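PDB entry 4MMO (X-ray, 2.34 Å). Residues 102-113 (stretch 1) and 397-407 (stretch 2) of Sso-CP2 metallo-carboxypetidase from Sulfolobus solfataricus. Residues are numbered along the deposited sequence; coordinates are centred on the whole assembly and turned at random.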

ATOM      1  N   ALA A 102     -12.540  -8.977  26.165  1.00 30.57           N
ATOM      2  CA  ALA A 102     -13.736  -9.294  26.935  1.00 37.80           C
ATOM      3  C   ALA A 102     -14.524 -10.429  26.267  1.00 32.18           C
ATOM      4  O   ALA A 102     -14.957 -11.373  26.925  1.00 40.77           O
ATOM      5  CB  ALA A 102     -14.598  -8.056  27.087  1.00 35.35           C
ATOM      6  N   SER A 103     -14.671 -10.328  24.950  1.00 29.00           N
ATOM      7  CA  SER A 103     -15.356 -11.327  24.149  1.00 52.80           C
ATOM      8  C   SER A 103     -14.378 -12.381  23.632  1.00 60.95           C
ATOM      9  O   SER A 103     -14.610 -13.582  23.785  1.00 66.49           O
ATOM     10  CB  SER A 103     -16.052 -10.643  22.975  1.00 56.88           C
ATOM     11  OG  SER A 103     -16.666 -11.593  22.122  1.00 84.89           O
ATOM     12  N   ASP A 104     -13.286 -11.915  23.029  1.00 40.43           N
ATOM     13  CA  ASP A 104     -12.280 -12.776  22.411  1.00 44.67           C
ATOM     14  C   ASP A 104     -10.957 -12.602  23.155  1.00 42.48           C
ATOM     15  O   ASP A 104     -10.211 -11.683  22.827  1.00 43.48           O
ATOM     16  CB  ASP A 104     -12.115 -12.369  20.936  1.00 34.72           C
ATOM     17  CG  ASP A 104     -11.036 -13.166  20.206  1.00 50.58           C
ATOM     18  OD1 ASP A 104     -10.626 -14.241  20.691  1.00 48.50           O
ATOM     19  OD2 ASP A 104     -10.602 -12.714  19.123  1.00 67.17           O
ATOM     20  N   ASN A 105     -10.628 -13.454  24.133  1.00 33.74           N
ATOM     21  CA  ASN A 105     -11.348 -14.685  24.475  1.00 30.21           C
ATOM     22  C   ASN A 105     -11.310 -14.922  25.992  1.00 43.66           C
ATOM     23  O   ASN A 105     -11.489 -16.045  26.463  1.00 36.43           O
ATOM     24  CB  ASN A 105     -10.694 -15.857  23.725  1.00 30.18           C
ATOM     25  CG  ASN A 105     -11.380 -17.199  23.968  1.00 41.91           C
ATOM     26  OD1 ASN A 105     -10.718 -18.190  24.287  1.00 29.09           O
ATOM     27  ND2 ASN A 105     -12.704 -17.237  23.818  1.00 36.59           N
ATOM     28  N   LYS A 106     -11.082 -13.859  26.764  1.00 42.10           N
ATOM     29  CA  LYS A 106     -10.883 -14.001  28.211  1.00 31.41           C
ATOM     30  C   LYS A 106     -12.166 -14.255  29.005  1.00 30.45           C
ATOM     31  O   LYS A 106     -12.162 -15.031  29.959  1.00 34.43           O
ATOM     32  CB  LYS A 106     -10.185 -12.766  28.784  1.00 30.69           C
ATOM     33  CG  LYS A 106      -8.758 -12.583  28.297  1.00 29.22           C
ATOM     34  CD  LYS A 106      -8.094 -11.419  29.009  1.00 30.72           C
ATOM     35  CE  LYS A 106      -6.640 -11.242  28.574  1.00 38.84           C
ATOM     36  NZ  LYS A 106      -6.029 -10.042  29.201  1.00 40.75           N
ATOM     37  N   GLY A 107     -13.244 -13.569  28.639  1.00 27.30           N
ATOM     38  CA  GLY A 107     -14.520 -13.751  29.310  1.00 32.76           C
ATOM     39  C   GLY A 107     -14.989 -15.195  29.211  1.00 26.12           C
ATOM     40  O   GLY A 107     -15.360 -15.816  30.209  1.00 38.65           O
ATOM     41  N   THR A 108     -14.947 -15.737  27.998  1.00 28.26           N
ATOM     42  CA  THR A 108     -15.346 -17.123  27.761  1.00 35.76           C
ATOM     43  C   THR A 108     -14.389 -18.078  28.464  1.00 39.65           C
ATOM     44  O   THR A 108     -14.804 -19.112  28.984  1.00 34.84           O
ATOM     45  CB  THR A 108     -15.375 -17.442  26.257  1.00 29.54           C
ATOM     46  OG1 THR A 108     -16.249 -16.523  25.593  1.00 39.57           O
ATOM     47  CG2 THR A 108     -15.856 -18.873  26.004  1.00 31.50           C
ATOM     48  N   LEU A 109     -13.110 -17.722  28.489  1.00 38.01           N
ATOM     49  CA  LEU A 109     -12.099 -18.564  29.120  1.00 25.64           C
ATOM     50  C   LEU A 109     -12.372 -18.675  30.610  1.00 29.42           C
ATOM     51  O   LEU A 109     -12.267 -19.756  31.194  1.00 33.40           O
ATOM     52  CB  LEU A 109     -10.695 -17.991  28.877  1.00 29.42           C
ATOM     53  CG  LEU A 109      -9.467 -18.777  29.357  1.00 31.63           C
ATOM     54  CD1 LEU A 109      -8.231 -18.279  28.613  1.00 35.04           C
ATOM     55  CD2 LEU A 109      -9.216 -18.661  30.857  1.00 28.14           C
ATOM     56  N   MET A 110     -12.730 -17.551  31.218  1.00 31.45           N
ATOM     57  CA  MET A 110     -12.879 -17.470  32.666  1.00 36.24           C
ATOM     58  C   MET A 110     -14.218 -18.058  33.110  1.00 38.69           C
ATOM     59  O   MET A 110     -14.311 -18.674  34.173  1.00 38.17           O
ATOM     60  CB  MET A 110     -12.767 -16.014  33.125  1.00 33.08           C
ATOM     61  CG  MET A 110     -12.745 -15.830  34.631  1.00 49.58           C
ATOM     62  SD  MET A 110     -11.306 -16.571  35.418  1.00 55.38           S
ATOM     63  CE  MET A 110      -9.982 -15.576  34.738  1.00 36.64           C
ATOM     64  N   ALA A 111     -15.249 -17.853  32.295  1.00 32.88           N
ATOM     65  CA  ALA A 111     -16.561 -18.435  32.558  1.00 35.77           C
ATOM     66  C   ALA A 111     -16.434 -19.945  32.706  1.00 29.50           C
ATOM     67  O   ALA A 111     -16.900 -20.522  33.688  1.00 34.08           O
ATOM     68  CB  ALA A 111     -17.534 -18.091  31.440  1.00 32.56           C
ATOM     69  N   ARG A 112     -15.770 -20.573  31.740  1.00 36.83           N
ATOM     70  CA  ARG A 112     -15.580 -22.017  31.753  1.00 36.49           C
ATOM     71  C   ARG A 112     -14.864 -22.474  33.019  1.00 44.85           C
ATOM     72  O   ARG A 112     -15.213 -23.502  33.598  1.00 42.76           O
ATOM     73  CB  ARG A 112     -14.789 -22.464  30.524  1.00 31.05           C
ATOM     74  CG  ARG A 112     -15.528 -22.280  29.214  1.00 26.09           C
ATOM     75  CD  ARG A 112     -14.670 -22.701  28.039  1.00 29.46           C
ATOM     76  NE  ARG A 112     -15.405 -22.643  26.780  1.00 35.25           N
ATOM     77  CZ  ARG A 112     -14.881 -22.929  25.592  1.00 30.72           C
ATOM     78  NH1 ARG A 112     -13.610 -23.293  25.493  1.00 35.91           N
ATOM     79  NH2 ARG A 112     -15.628 -22.846  24.501  1.00 30.05           N
ATOM     80  N   LEU A 113     -13.866 -21.703  33.444  1.00 37.75           N
ATOM     81  CA  LEU A 113     -13.099 -22.023  34.649  1.00 36.53           C
ATOM     82  C   LEU A 113     -13.978 -22.018  35.892  1.00 37.95           C
ATOM     83  O   LEU A 113     -13.859 -22.889  36.750  1.00 35.08           O
ATOM     84  CB  LEU A 113     -11.959 -21.018  34.848  1.00 31.90           C
ATOM     85  CG  LEU A 113     -10.547 -21.434  34.440  1.00 46.22           C
ATOM     86  CD1 LEU A 113      -9.583 -20.283  34.703  1.00 47.00           C
ATOM     87  CD2 LEU A 113     -10.088 -22.676  35.184  1.00 57.76           C
ATOM     88  N   SER A 397     -17.083 -25.731  18.530  1.00 39.54           N
ATOM     89  CA  SER A 397     -16.806 -24.420  19.096  1.00 46.99           C
ATOM     90  C   SER A 397     -18.111 -23.794  19.558  1.00 52.15           C
ATOM     91  O   SER A 397     -18.941 -23.378  18.747  1.00 47.15           O
ATOM     92  CB  SER A 397     -16.117 -23.516  18.079  1.00 40.03           C
ATOM     93  OG  SER A 397     -15.687 -22.315  18.699  1.00 51.21           O
ATOM     94  N   ALA A 398     -18.285 -23.737  20.874  1.00 49.75           N
ATOM     95  CA  ALA A 398     -19.506 -23.220  21.463  1.00 57.39           C
ATOM     96  C   ALA A 398     -19.246 -22.792  22.895  1.00 44.14           C
ATOM     97  O   ALA A 398     -18.247 -23.196  23.487  1.00 41.38           O
ATOM     98  CB  ALA A 398     -20.565 -24.276  21.436  1.00 42.71           C
ATOM     99  N   ILE A 399     -20.200 -22.043  23.445  1.00 42.29           N
ATOM    100  CA  ILE A 399     -20.077 -21.310  24.709  1.00 43.04           C
ATOM    101  C   ILE A 399     -19.366 -19.995  24.434  1.00 45.15           C
ATOM    102  O   ILE A 399     -18.284 -19.978  23.852  1.00 55.37           O
ATOM    103  CB  ILE A 399     -19.342 -22.083  25.828  1.00 46.34           C
ATOM    104  CG1 ILE A 399     -19.983 -23.459  26.043  1.00 47.53           C
ATOM    105  CG2 ILE A 399     -19.373 -21.276  27.122  1.00 30.07           C
ATOM    106  CD1 ILE A 399     -19.188 -24.379  26.946  1.00 44.56           C
ATOM    107  N   GLY A 400     -19.986 -18.894  24.843  1.00 48.94           N
ATOM    108  CA  GLY A 400     -19.420 -17.578  24.612  1.00 45.23           C
ATOM    109  C   GLY A 400     -19.951 -16.525  25.560  1.00 48.94           C
ATOM    110  O   GLY A 400     -21.163 -16.378  25.736  1.00 57.25           O
ATOM    111  N   ALA A 401     -19.031 -15.788  26.174  1.00 35.17           N
ATOM    112  CA  ALA A 401     -19.394 -14.702  27.071  1.00 36.51           C
ATOM    113  C   ALA A 401     -19.828 -13.479  26.270  1.00 48.17           C
ATOM    114  O   ALA A 401     -20.514 -12.598  26.788  1.00 62.63           O
ATOM    115  CB  ALA A 401     -18.223 -14.358  27.959  1.00 48.94           C
ATOM    116  N   GLY A 402     -19.427 -13.437  25.003  1.00 49.84           N
ATOM    117  CA  GLY A 402     -19.681 -12.285  24.159  1.00 60.31           C
ATOM    118  C   GLY A 402     -20.892 -12.428  23.262  1.00 67.58           C
ATOM    119  O   GLY A 402     -21.678 -13.368  23.394  1.00 70.49           O
ATOM    120  N   GLY A 403     -21.035 -11.479  22.343  1.00 60.64           N
ATOM    121  CA  GLY A 403     -22.156 -11.458  21.424  1.00 68.80           C
ATOM    122  C   GLY A 403     -21.865 -10.618  20.195  1.00 68.58           C
ATOM    123  O   GLY A 403     -20.709 -10.307  19.899  1.00 58.13           O
ATOM    124  N   TYR A 404     -22.924 -10.249  19.483  1.00 58.84           N
ATOM    125  CA  TYR A 404     -22.816  -9.451  18.267  1.00 80.08           C
ATOM    126  C   TYR A 404     -22.451  -8.008  18.600  1.00 70.44           C
ATOM    127  O   TYR A 404     -21.805  -7.320  17.814  1.00 67.16           O
ATOM    128  CB  TYR A 404     -24.149  -9.488  17.519  1.00 96.51           C
ATOM    129  CG  TYR A 404     -24.109  -8.906  16.124  1.00100.66           C
ATOM    130  CD1 TYR A 404     -23.326  -9.482  15.133  1.00103.26           C
ATOM    131  CD2 TYR A 404     -24.873  -7.794  15.791  1.00 98.26           C
ATOM    132  CE1 TYR A 404     -23.294  -8.960  13.853  1.00104.19           C
ATOM    133  CE2 TYR A 404     -24.849  -7.265  14.513  1.00100.46           C
ATOM    134  CZ  TYR A 404     -24.059  -7.852  13.548  1.00101.48           C
ATOM    135  OH  TYR A 404     -24.031  -7.331  12.276  1.00100.97           O
ATOM    136  N   TYR A 405     -22.882  -7.567  19.778  1.00 84.42           N
ATOM    137  CA  TYR A 405     -22.649  -6.209  20.261  1.00 86.84           C
ATOM    138  C   TYR A 405     -21.206  -5.989  20.704  1.00 71.14           C
ATOM    139  O   TYR A 405     -20.800  -4.858  20.968  1.00 64.47           O
ATOM    140  CB  TYR A 405     -23.559  -5.945  21.465  1.00 98.27           C
ATOM    141  CG  TYR A 405     -23.300  -6.901  22.614  1.00 99.70           C
ATOM    142  CD1 TYR A 405     -22.333  -6.622  23.571  1.00 96.97           C
ATOM    143  CD2 TYR A 405     -24.010  -8.091  22.730  1.00 95.39           C
ATOM    144  CE1 TYR A 405     -22.084  -7.496  24.611  1.00 89.50           C
ATOM    145  CE2 TYR A 405     -23.767  -8.971  23.769  1.00 93.26           C
ATOM    146  CZ  TYR A 405     -22.802  -8.670  24.707  1.00 84.95           C
ATOM    147  OH  TYR A 405     -22.556  -9.542  25.746  1.00 63.25           O
ATOM    148  N   SER A 406     -20.440  -7.072  20.788  1.00 62.46           N
ATOM    149  CA  SER A 406     -19.188  -7.072  21.543  1.00 60.37           C
ATOM    150  C   SER A 406     -18.017  -6.300  20.926  1.00 64.15           C
ATOM    151  O   SER A 406     -17.063  -5.985  21.629  1.00 50.23           O
ATOM    152  CB  SER A 406     -18.751  -8.510  21.819  1.00 56.31           C
ATOM    153  OG  SER A 406     -19.545  -9.095  22.837  1.00 54.60           O
ATOM    154  N   ASN A 407     -18.080  -6.006  19.632  1.00 64.60           N
ATOM    155  CA  ASN A 407     -17.001  -5.285  18.956  1.00 72.55           C
ATOM    156  C   ASN A 407     -15.632  -5.948  19.147  1.00 74.11           C
ATOM    157  O   ASN A 407     -14.638  -5.279  19.439  1.00 56.69           O
ATOM    158  CB  ASN A 407     -16.947  -3.824  19.425  1.00 82.67           C
ATOM    159  CG  ASN A 407     -18.051  -2.972  18.822  1.00 93.38           C
ATOM    160  OD1 ASN A 407     -18.434  -3.155  17.666  1.00105.19           O
ATOM    161  ND2 ASN A 407     -18.565  -2.030  19.605  1.00 86.08           N
TER
HETATM  162  O   HOH W   1     -17.694 -14.947  23.265  1.00 54.61           O

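Two segments of one chain, nearly three hundred residues apart in sequence, meet where a helical stretch faces a loop: residues S103 to R112 of the first stretch form one side, and the loop from A398 to S406 lies against it. Together they bury 371 Å² of surface. Most of the polar work falls to side chains of the first stretch and backbone groups of the loop.

T108 is the central anchor. Its CA-to-CB bond points toward the loop, and T108 OG1 accepts a hydrogen bond from A401 N at 2.9 Å, with an N-H...O angle of 174°, very nearly straight. A loop lacks the regular pairing that satisfies backbone amides in helices and strands, so a side-chain hydroxyl is a fitting acceptor for this one. Threonine also offers a methyl: T108 CG2 lies 3.4 Å from I399 O and 4.4 Å from I399 CG2, so the same short side chain joins a polar contact to an apolar one. Its backbone stays in the helix, where T108 O accepts from R112 N at 3.3 Å.

One turn further on, R112 reaches A398. Its CA-to-CB bond points sideways, but a long side chain, with chi1 in m and chi2 and chi3 both t, carries the guanidinium to the loop. R112 NH2 donates to A398 O at 2.8 Å; the angle of 130° makes this bond weak, although the carbonyl oxygen lies at the guanidinium edge, near its plane. Both NH1 and NH2 also have hydrogen-bonding partners elsewhere in the structure. NE, in contrast, is buried by the contact and finds no partner in the model.

Small residues allow a close approach on the other side of T108 from R112. A401 directs its methyl toward the helix, and A401 CB comes within 3.6 Å of G107 C. A CB on G107 would point toward the loop and sit only 3.2 Å from A401 CB, while also clashing with A102 O of its own stretch. At G402 the restriction is sharper: an ideal CB would lie 2.2 Å from S103 OG. Without one, G402 CA can rest 3.7 Å from S103 OG.

The amide of G402 is satisfied by water 1, which accepts from G402 N at 2.9 Å and donates a weak hydrogen bond to S103 O at 3.4 Å, thereby bridging the two backbones. Nearby, S103 CB packs 3.6 Å from S406 CB. S406 OG accepts from G403 N at 2.9 Å, so the serine stabilizes the loop's own turn while its CB meets S103.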